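Local coordinates for protein Rab GDP-dissociation inhibitor (Saccharomyces cerevisiae, PDB 2BCG) that inhibits release of GDP from the Rab GTPase Sec4 in the yeast secretory pathway and extracts GDP-bound Ypt7 from vacuolar membranes, at residues 28-31 with 32-35; 94-97 with 98-102; 431-434 with 435-438. All coordinates share one frame; numbering follows the deposited sequence. Where two conformers were deposited one is given.

Contact 1: 28-31 with 32-35; sequences GLLS and VDGK
Leu-29 O is gripped twice: Asp-33 N donates to it at 2.9 Å, and a water does the same at 2.9 Å. That water also donates to Asp-33 OD2 (2.7 Å), so it spans main chain and carboxylate. Asp-33 holds its CG beside its own backbone N (chi1 -79°), which folds the carboxylate back over the helix end and brings CG to 3.4 Å from Leu-29 O. OD1 is taken by the hydroxyl of Tyr-434. With an alanine here, the bridging water would probably lose its second acceptor and the Tyr-434 hydroxyl its mate. Gly-34 is where the chain has left helical geometry, in a Schellman motif. It takes positive phi (99°), its N donates to Ser-31 O, and Lys-35 N reaches Leu-30 O at 3.0 Å. A CB at Gly-34 would jam against the preceding carbonyl oxygen. A second water joins Ser-31 OG to Lys-35 O, and OG also bonds Ser-252. The turn ends helix 21-32, the helical part of a right-handed beta-alpha-beta crossover from strand 14-17 to its parallel neighbour 37-40, with Leu-29 packed on Leu-442.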
ATOM      1  N   GLY A  28       7.539   6.633   8.155  1.00 10.26           N
ATOM      2  CA  GLY A  28       8.688   6.529   7.230  1.00 11.52           C
ATOM      3  C   GLY A  28       9.429   7.840   7.019  1.00 12.18           C
ATOM      4  O   GLY A  28      10.650   7.877   7.098  1.00 12.20           O
ATOM      5  N   LEU A  29       8.685   8.922   6.767  1.00 12.26           N
ATOM      6  CA  LEU A  29       9.318  10.226   6.519  1.00 12.76           C
ATOM      7  C   LEU A  29      10.085  10.712   7.727  1.00 11.75           C
ATOM      8  O   LEU A  29      11.201  11.256   7.597  1.00 13.49           O
ATOM      9  CB  LEU A  29       8.270  11.279   6.108  1.00 12.76           C
ATOM     10  CG  LEU A  29       7.613  11.016   4.751  1.00 13.70           C
ATOM     11  CD1 LEU A  29       6.524  12.016   4.548  1.00 15.24           C
ATOM     12  CD2 LEU A  29       8.644  11.031   3.595  1.00 14.60           C
ATOM     13  N   LEU A  30       9.505  10.530   8.909  1.00 11.91           N
ATOM     14  CA  LEU A  30      10.174  10.994  10.123  1.00 13.00           C
ATOM     15  C   LEU A  30      11.407  10.140  10.459  1.00 13.42           C
ATOM     16  O   LEU A  30      12.411  10.683  10.886  1.00 13.41           O
ATOM     17  CB  LEU A  30       9.190  11.019  11.271  1.00 12.75           C
ATOM     18  CG  LEU A  30       8.102  12.105  11.105  1.00 12.98           C
ATOM     19  CD1 LEU A  30       6.968  11.860  12.081  1.00 15.63           C
ATOM     20  CD2 LEU A  30       8.701  13.538  11.339  1.00 15.53           C
ATOM     21  N   SER A  31      11.350   8.819  10.239  1.00 12.42           N
ATOM     22  CA  SER A  31      12.514   7.967  10.396  1.00 12.61           C
ATOM     23  C   SER A  31      13.608   8.426   9.416  1.00 12.39           C
ATOM     24  O   SER A  31      14.795   8.550   9.803  1.00 13.59           O
ATOM     25  CB  SER A  31      12.156   6.490  10.202  1.00 12.73           C
ATOM     26  OG  SER A  31      11.433   6.014  11.332  1.00 12.56           O
ATOM     27  N   VAL A  32      13.215   8.689   8.169  1.00 12.57           N
ATOM     28  CA  VAL A  32      14.179   9.207   7.171  1.00 13.92           C
ATOM     29  C   VAL A  32      14.822  10.528   7.629  1.00 14.99           C
ATOM     30  O   VAL A  32      16.024  10.741   7.382  1.00 17.50           O
ATOM     31  CB  VAL A  32      13.525   9.357   5.771  1.00 14.46           C
ATOM     32  CG1 VAL A  32      14.443  10.155   4.815  1.00 15.16           C
ATOM     33  CG2 VAL A  32      13.264   7.985   5.195  1.00 14.35           C
ATOM     34  N   ASP A  33      14.036  11.388   8.262  1.00 14.89           N
ATOM     35  CA  ASP A  33      14.544  12.671   8.803  1.00 16.50           C
ATOM     36  C   ASP A  33      15.559  12.439   9.952  1.00 17.02           C
ATOM     37  O   ASP A  33      16.221  13.389  10.387  1.00 18.58           O
ATOM     38  CB  ASP A  33      13.401  13.499   9.404  1.00 16.54           C
ATOM     39  CG  ASP A  33      12.552  14.242   8.369  1.00 19.47           C
ATOM     40  OD1 ASP A  33      11.434  14.652   8.761  1.00 22.25           O
ATOM     41  OD2 ASP A  33      12.980  14.433   7.204  1.00 23.19           O
ATOM     42  N   GLY A  34      15.694  11.201  10.437  1.00 16.16           N
ATOM     43  CA  GLY A  34      16.591  10.911  11.568  1.00 16.31           C
ATOM     44  C   GLY A  34      15.916  10.803  12.927  1.00 16.45           C
ATOM     45  O   GLY A  34      16.614  10.666  13.939  1.00 17.44           O
ATOM     46  N   LYS A  35      14.574  10.842  12.970  1.00 15.87           N
ATOM     47  CA  LYS A  35      13.840  10.749  14.218  1.00 16.36           C
ATOM     48  C   LYS A  35      13.763   9.279  14.658  1.00 15.51           C
ATOM     49  O   LYS A  35      13.759   8.371  13.817  1.00 15.63           O
ATOM     50  CB  LYS A  35      12.438  11.347  14.080  1.00 16.70           C
ATOM     51  CG  LYS A  35      12.377  12.833  13.685  1.00 19.50           C
ATOM     52  CD  LYS A  35      13.038  13.677  14.769  1.00 24.90           C
ATOM     53  CE  LYS A  35      13.151  15.152  14.385  1.00 28.48           C
ATOM     54  NZ  LYS A  35      14.245  15.822  15.185  1.00 33.97           N
TER
HETATM   55  O   HOH W   1      11.262  13.199   5.504  1.00 25.06           O
HETATM   56  O   HOH W   2      12.963   5.757  13.692  1.00 15.79           O

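Contact 2: 94-97 with 98-102; sequences NGEL and TNILI
This is the first turn of helix 96-104, a buried local contact in which the new helix binds itself to the residues that start it. The evidence begins at Gly-95, at the N-cap position. Its carbonyl oxygen accepts two bonds, one from Thr-98 OG1 at 2.7 Å and one from Asn-99 N at 3.3 Å; the amide comes in the carbonyl plane, whereas the hydroxyl lies 21° off it. Thr-98 reaches back because OG1 stands between its backbone N and carbonyl carbon (chi1 63°), a crowded place that faces the start of the helix.

On another side of the turn Asn-99 ND2 donates to Glu-96 OE2 at 2.9 Å. The carboxylate is met on its syn side, and its plane is turned 69° from that of the amide, so the two groups do not lie flat on each other. Glu-96 was modelled in two conformers, and this bond describes one of them. In it the chain bends at chi2, which carries OE2 forward along the helix to Asn-99. CD1 of Ile-100 lies 4.1 Å from CG of Glu-96, the two side chains crossing at about a right angle.

Next round the helix, Leu-97 CG meets Leu-101 CD1 at 4.1 Å, and the backbone bond from Leu-101 N to Leu-97 O (2.8 Å) joins the same two residues.

Both leucines also touch Leu-91 of strand 91-92, and Leu-97, Glu-96 and Ile-100 all press on Thr-427 of helix 424-438. Glu-96 N donates to Glu-424 of that same helix. Thr-98, Leu-101 and Ile-102 instead pack on apolar side chains of another protein chain, so helix 96-104 lies between helix 424-438 and the bound partner.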
ATOM      1  N   ASN A  94       0.159  11.116 -11.667  1.00 16.79           N
ATOM      2  CA  ASN A  94       1.074  12.252 -11.408  1.00 16.87           C
ATOM      3  C   ASN A  94       0.793  12.893 -10.067  1.00 16.67           C
ATOM      4  O   ASN A  94       1.160  14.061  -9.811  1.00 17.28           O
ATOM      5  CB  ASN A  94       1.012  13.301 -12.550  1.00 18.49           C
ATOM      6  CG  ASN A  94       2.223  14.250 -12.552  1.00 21.34           C
ATOM      7  OD1 ASN A  94       2.062  15.479 -12.611  1.00 24.65           O
ATOM      8  ND2 ASN A  94       3.425  13.682 -12.452  1.00 22.70           N
ATOM      9  N   GLY A  95       0.135  12.131  -9.194  1.00 15.57           N
ATOM     10  CA  GLY A  95      -0.204  12.628  -7.874  1.00 15.81           C
ATOM     11  C   GLY A  95       0.950  12.664  -6.879  1.00 14.99           C
ATOM     12  O   GLY A  95       2.045  12.159  -7.134  1.00 15.71           O
ATOM     13  N   GLU A  96       0.689  13.270  -5.742  1.00 14.73           N
ATOM     14  CA  GLU A  96       1.710  13.359  -4.697  1.00 15.56           C
ATOM     15  C   GLU A  96       2.166  11.986  -4.168  1.00 14.72           C
ATOM     16  O   GLU A  96       3.357  11.806  -3.870  1.00 15.31           O
ATOM     17  CB  GLU A  96       1.221  14.225  -3.537  0.70 16.18           C
ATOM     18  CG  GLU A  96       2.322  14.585  -2.535  0.70 19.71           C
ATOM     19  CD  GLU A  96       3.439  15.423  -3.160  0.70 21.30           C
ATOM     20  OE1 GLU A  96       3.123  16.463  -3.783  0.70 25.07           O
ATOM     21  OE2 GLU A  96       4.639  15.054  -3.042  0.70 22.22           O
ATOM     22  N   LEU A  97       1.258  10.996  -4.060  1.00 13.52           N
ATOM     23  CA  LEU A  97       1.702   9.688  -3.549  1.00 13.40           C
ATOM     24  C   LEU A  97       2.738   9.073  -4.457  1.00 14.16           C
ATOM     25  O   LEU A  97       3.738   8.515  -3.984  1.00 13.80           O
ATOM     26  CB  LEU A  97       0.510   8.760  -3.228  1.00 13.64           C
ATOM     27  CG  LEU A  97       0.871   7.379  -2.651  1.00 13.50           C
ATOM     28  CD1 LEU A  97       1.732   7.527  -1.386  1.00 13.58           C
ATOM     29  CD2 LEU A  97      -0.388   6.545  -2.364  1.00 12.74           C
ATOM     30  N   THR A  98       2.559   9.223  -5.770  1.00 13.93           N
ATOM     31  CA  THR A  98       3.594   8.702  -6.663  1.00 15.71           C
ATOM     32  C   THR A  98       4.931   9.433  -6.418  1.00 14.45           C
ATOM     33  O   THR A  98       5.994   8.799  -6.406  1.00 15.11           O
ATOM     34  CB  THR A  98       3.192   8.721  -8.158  1.00 15.17           C
ATOM     35  OG1 THR A  98       2.994  10.069  -8.574  1.00 19.51           O
ATOM     36  CG2 THR A  98       1.917   7.940  -8.356  1.00 15.77           C
ATOM     37  N   ASN A  99       4.870  10.753  -6.232  1.00 14.75           N
ATOM     38  CA  ASN A  99       6.071  11.569  -5.959  1.00 14.22           C
ATOM     39  C   ASN A  99       6.801  11.079  -4.677  1.00 14.30           C
ATOM     40  O   ASN A  99       8.040  10.972  -4.628  1.00 15.80           O
ATOM     41  CB  ASN A  99       5.659  13.043  -5.846  1.00 15.49           C
ATOM     42  CG  ASN A  99       6.860  13.998  -5.828  1.00 17.70           C
ATOM     43  OD1 ASN A  99       7.836  13.793  -6.530  1.00 20.19           O
ATOM     44  ND2 ASN A  99       6.782  15.026  -4.989  1.00 21.99           N
ATOM     45  N   ILE A 100       6.029  10.769  -3.640  1.00 13.72           N
ATOM     46  CA  ILE A 100       6.602  10.260  -2.385  1.00 12.80           C
ATOM     47  C   ILE A 100       7.183   8.872  -2.592  1.00 12.09           C
ATOM     48  O   ILE A 100       8.283   8.589  -2.142  1.00 13.12           O
ATOM     49  CB  ILE A 100       5.547  10.237  -1.272  1.00 12.04           C
ATOM     50  CG1 ILE A 100       5.050  11.651  -0.982  1.00 13.41           C
ATOM     51  CG2 ILE A 100       6.091   9.558   0.015  1.00 12.53           C
ATOM     52  CD1 ILE A 100       3.853  11.672  -0.042  1.00 14.68           C
ATOM     53  N   LEU A 101       6.442   7.997  -3.270  1.00 12.46           N
ATOM     54  CA  LEU A 101       6.932   6.667  -3.575  1.00 12.91           C
ATOM     55  C   LEU A 101       8.277   6.688  -4.269  1.00 14.21           C
ATOM     56  O   LEU A 101       9.159   5.897  -3.929  1.00 14.36           O
ATOM     57  CB  LEU A 101       5.917   5.904  -4.440  1.00 13.13           C
ATOM     58  CG  LEU A 101       4.649   5.409  -3.717  1.00 13.06           C
ATOM     59  CD1 LEU A 101       3.580   5.111  -4.766  1.00 12.60           C
ATOM     60  CD2 LEU A 101       4.949   4.150  -2.853  1.00 13.52           C
ATOM     61  N   ILE A 102       8.410   7.564  -5.264  1.00 14.56           N
ATOM     62  CA  ILE A 102       9.667   7.623  -6.020  1.00 15.33           C
ATOM     63  C   ILE A 102      10.817   8.176  -5.201  1.00 15.25           C
ATOM     64  O   ILE A 102      11.892   7.601  -5.228  1.00 17.34           O
ATOM     65  CB  ILE A 102       9.457   8.559  -7.225  0.70 16.64           C
ATOM     66  CG1 ILE A 102       8.477   7.931  -8.198  0.70 17.97           C
ATOM     67  CG2 ILE A 102      10.770   8.872  -7.894  0.70 16.84           C
ATOM     68  CD1 ILE A 102       7.903   8.907  -9.193  0.70 21.18           C
TER

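Contact 3: 431-434 with 435-438; sequences KDIY and FRVT
Two flat groups each carry a neighbour on one face, from the following turn for Tyr-434 and the preceding one for Arg-436. Over the Tyr-434 ring lies Thr-438 CG2, 3.8 Å from the ring centroid and 16° off its normal, a CH-pi contact displaced a little toward the rim. Over one face of the Arg-436 guanidinium, toward its rim, lies Ile-433 CB; Ile-433 CG1 is 3.4 Å from NH1, while Asp-432 OD1 sits at the edge.

That edge contact is a salt bridge: Arg-436 NH1 to Asp-432 OD1, 2.9 Å. It is not a coplanar pairing, since NH1 approaches from above the carboxylate plane and the two planes are 50° apart. The other nitrogens are used as well, NE by Asp-405 O and NH2 by Leu-413 O, so three different acceptors limit the group's rotation. The arginine chain bends at chi2 and chi3 to curl back toward the aspartate.

Tyr-434 O takes two bonds from Thr-438. The backbone N donates at 2.8 Å, and OG1 comes at 3.0 Å from above the carbonyl plane. Thr-438 chi1 of 72° permits this: OG1, between its own backbone N and carbonyl carbon, is turned to Tyr-434 O, with CG2 beside the backbone N, where it faces the ring. The ring swings out with CG anti to the Tyr-434 N, and its hydroxyl has Asp-33 as partner. Ile-433 CG2 touches Val-437 CG2 at 4.0 Å.

These are i to i+3 and i to i+4 contacts over the last turns of helix 424-438. The helix rests on helix 21-32 through Ile-433 and Tyr-434, and on edge strand 411-413 through Arg-436 and Val-437, as a helical layer does against the parallel sheet of a Rossmann-like domain.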
ATOM      1  N   LYS A 431       0.819  15.730   4.322  1.00 14.29           N
ATOM      2  CA  LYS A 431       1.629  16.966   4.219  1.00 15.66           C
ATOM      3  C   LYS A 431       1.221  17.944   5.306  1.00 15.13           C
ATOM      4  O   LYS A 431       2.083  18.596   5.942  1.00 15.36           O
ATOM      5  CB  LYS A 431       1.450  17.634   2.849  1.00 15.96           C
ATOM      6  CG  LYS A 431       2.245  16.952   1.725  1.00 18.77           C
ATOM      7  CD  LYS A 431       2.115  17.632   0.324  1.00 18.98           C
ATOM      8  CE  LYS A 431       0.800  17.308  -0.382  1.00 23.98           C
ATOM      9  NZ  LYS A 431       0.708  17.817  -1.805  1.00 25.83           N
ATOM     10  N   ASP A 432      -0.084  18.037   5.556  1.00 14.42           N
ATOM     11  CA  ASP A 432      -0.583  18.948   6.572  1.00 15.11           C
ATOM     12  C   ASP A 432      -0.094  18.512   7.960  1.00 14.90           C
ATOM     13  O   ASP A 432       0.394  19.344   8.743  1.00 16.13           O
ATOM     14  CB  ASP A 432      -2.117  19.006   6.511  1.00 15.82           C
ATOM     15  CG  ASP A 432      -2.692  19.947   7.530  1.00 16.19           C
ATOM     16  OD1 ASP A 432      -3.622  19.540   8.278  1.00 16.27           O
ATOM     17  OD2 ASP A 432      -2.185  21.112   7.621  1.00 19.59           O
ATOM     18  N   ILE A 433      -0.177  17.212   8.251  1.00 13.87           N
ATOM     19  CA  ILE A 433       0.236  16.682   9.568  1.00 14.81           C
ATOM     20  C   ILE A 433       1.743  16.889   9.732  1.00 14.88           C
ATOM     21  O   ILE A 433       2.205  17.275  10.816  1.00 15.77           O
ATOM     22  CB  ILE A 433      -0.114  15.164   9.737  1.00 13.78           C
ATOM     23  CG1 ILE A 433      -1.633  14.938   9.775  1.00 13.71           C
ATOM     24  CG2 ILE A 433       0.501  14.608  11.063  1.00 13.38           C
ATOM     25  CD1 ILE A 433      -2.028  13.463   9.501  1.00 15.02           C
ATOM     26  N   TYR A 434       2.506  16.688   8.659  1.00 15.78           N
ATOM     27  CA  TYR A 434       3.949  16.826   8.737  1.00 16.85           C
ATOM     28  C   TYR A 434       4.318  18.281   9.067  1.00 17.45           C
ATOM     29  O   TYR A 434       5.181  18.517   9.929  1.00 18.45           O
ATOM     30  CB  TYR A 434       4.593  16.414   7.432  1.00 17.20           C
ATOM     31  CG  TYR A 434       6.094  16.440   7.452  1.00 17.72           C
ATOM     32  CD1 TYR A 434       6.794  17.620   7.206  1.00 18.52           C
ATOM     33  CD2 TYR A 434       6.821  15.283   7.736  1.00 14.57           C
ATOM     34  CE1 TYR A 434       8.169  17.646   7.205  1.00 19.15           C
ATOM     35  CE2 TYR A 434       8.204  15.293   7.745  1.00 16.61           C
ATOM     36  CZ  TYR A 434       8.873  16.480   7.485  1.00 18.76           C
ATOM     37  OH  TYR A 434      10.241  16.472   7.509  1.00 20.68           O
ATOM     38  N   PHE A 435       3.677  19.230   8.378  1.00 17.72           N
ATOM     39  CA  PHE A 435       3.859  20.679   8.653  1.00 20.42           C
ATOM     40  C   PHE A 435       3.491  21.005  10.104  1.00 20.30           C
ATOM     41  O   PHE A 435       4.232  21.728  10.803  1.00 20.87           O
ATOM     42  CB  PHE A 435       3.031  21.513   7.660  1.00 21.96           C
ATOM     43  CG  PHE A 435       3.132  22.997   7.886  1.00 25.60           C
ATOM     44  CD1 PHE A 435       2.037  23.712   8.363  1.00 29.07           C
ATOM     45  CD2 PHE A 435       4.322  23.669   7.645  1.00 27.55           C
ATOM     46  CE1 PHE A 435       2.137  25.118   8.585  1.00 30.53           C
ATOM     47  CE2 PHE A 435       4.437  25.057   7.861  1.00 28.85           C
ATOM     48  CZ  PHE A 435       3.347  25.771   8.339  1.00 27.95           C
ATOM     49  N   ARG A 436       2.366  20.474  10.577  1.00 19.87           N
ATOM     50  CA  ARG A 436       1.941  20.632  11.980  1.00 19.61           C
ATOM     51  C   ARG A 436       2.978  20.082  12.970  1.00 20.09           C
ATOM     52  O   ARG A 436       3.307  20.729  13.995  1.00 21.01           O
ATOM     53  CB  ARG A 436       0.567  19.991  12.229  1.00 19.24           C
ATOM     54  CG  ARG A 436      -0.598  20.788  11.633  1.00 18.59           C
ATOM     55  CD  ARG A 436      -1.763  19.908  11.169  1.00 17.64           C
ATOM     56  NE  ARG A 436      -2.268  18.993  12.177  1.00 16.92           N
ATOM     57  CZ  ARG A 436      -3.070  17.963  11.867  1.00 17.01           C
ATOM     58  NH1 ARG A 436      -3.415  17.773  10.589  1.00 16.78           N
ATOM     59  NH2 ARG A 436      -3.516  17.128  12.810  1.00 14.54           N
ATOM     60  N   VAL A 437       3.519  18.907  12.657  1.00 19.78           N
ATOM     61  CA  VAL A 437       4.504  18.256  13.537  1.00 21.00           C
ATOM     62  C   VAL A 437       5.868  18.973  13.520  1.00 22.38           C
ATOM     63  O   VAL A 437       6.473  19.201  14.587  1.00 23.65           O
ATOM     64  CB  VAL A 437       4.635  16.751  13.165  1.00 20.02           C
ATOM     65  CG1 VAL A 437       5.844  16.100  13.867  1.00 21.19           C
ATOM     66  CG2 VAL A 437       3.377  16.013  13.521  1.00 20.39           C
ATOM     67  N   THR A 438       6.369  19.323  12.338  1.00 24.16           N
ATOM     68  CA  THR A 438       7.755  19.815  12.208  1.00 25.42           C
ATOM     69  C   THR A 438       7.883  21.344  12.083  1.00 27.00           C
ATOM     70  O   THR A 438       8.989  21.897  12.280  1.00 28.07           O
ATOM     71  CB  THR A 438       8.466  19.219  10.973  1.00 25.23           C
ATOM     72  OG1 THR A 438       7.912  19.812   9.786  1.00 23.35           O
ATOM     73  CG2 THR A 438       8.405  17.675  10.942  1.00 23.94           C
TER

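In the fold
Contact 2 is the buried one, nearest the chain's centre and touched by another protein chain; contacts 1 and 3 are partly buried and touched by none. Contact 1 closes the C-terminal end of helix 21-32 with a glycine-based stop and bridging waters, and contact 2 opens the N-terminal end of helix 96-104 with a carbonyl shared by amide and hydroxyl, whereas contact 3 adds a salt bridge and a ring face near the end of helix 424-438. This helix joins all three, through the probable hydrogen bond of Tyr-434 with Asp-33 and a long, weak ion pair of Lys-431 NZ with Glu-96 OE1. Contacts 1 and 2 do not touch, their nearest atoms being about 5 Å apart.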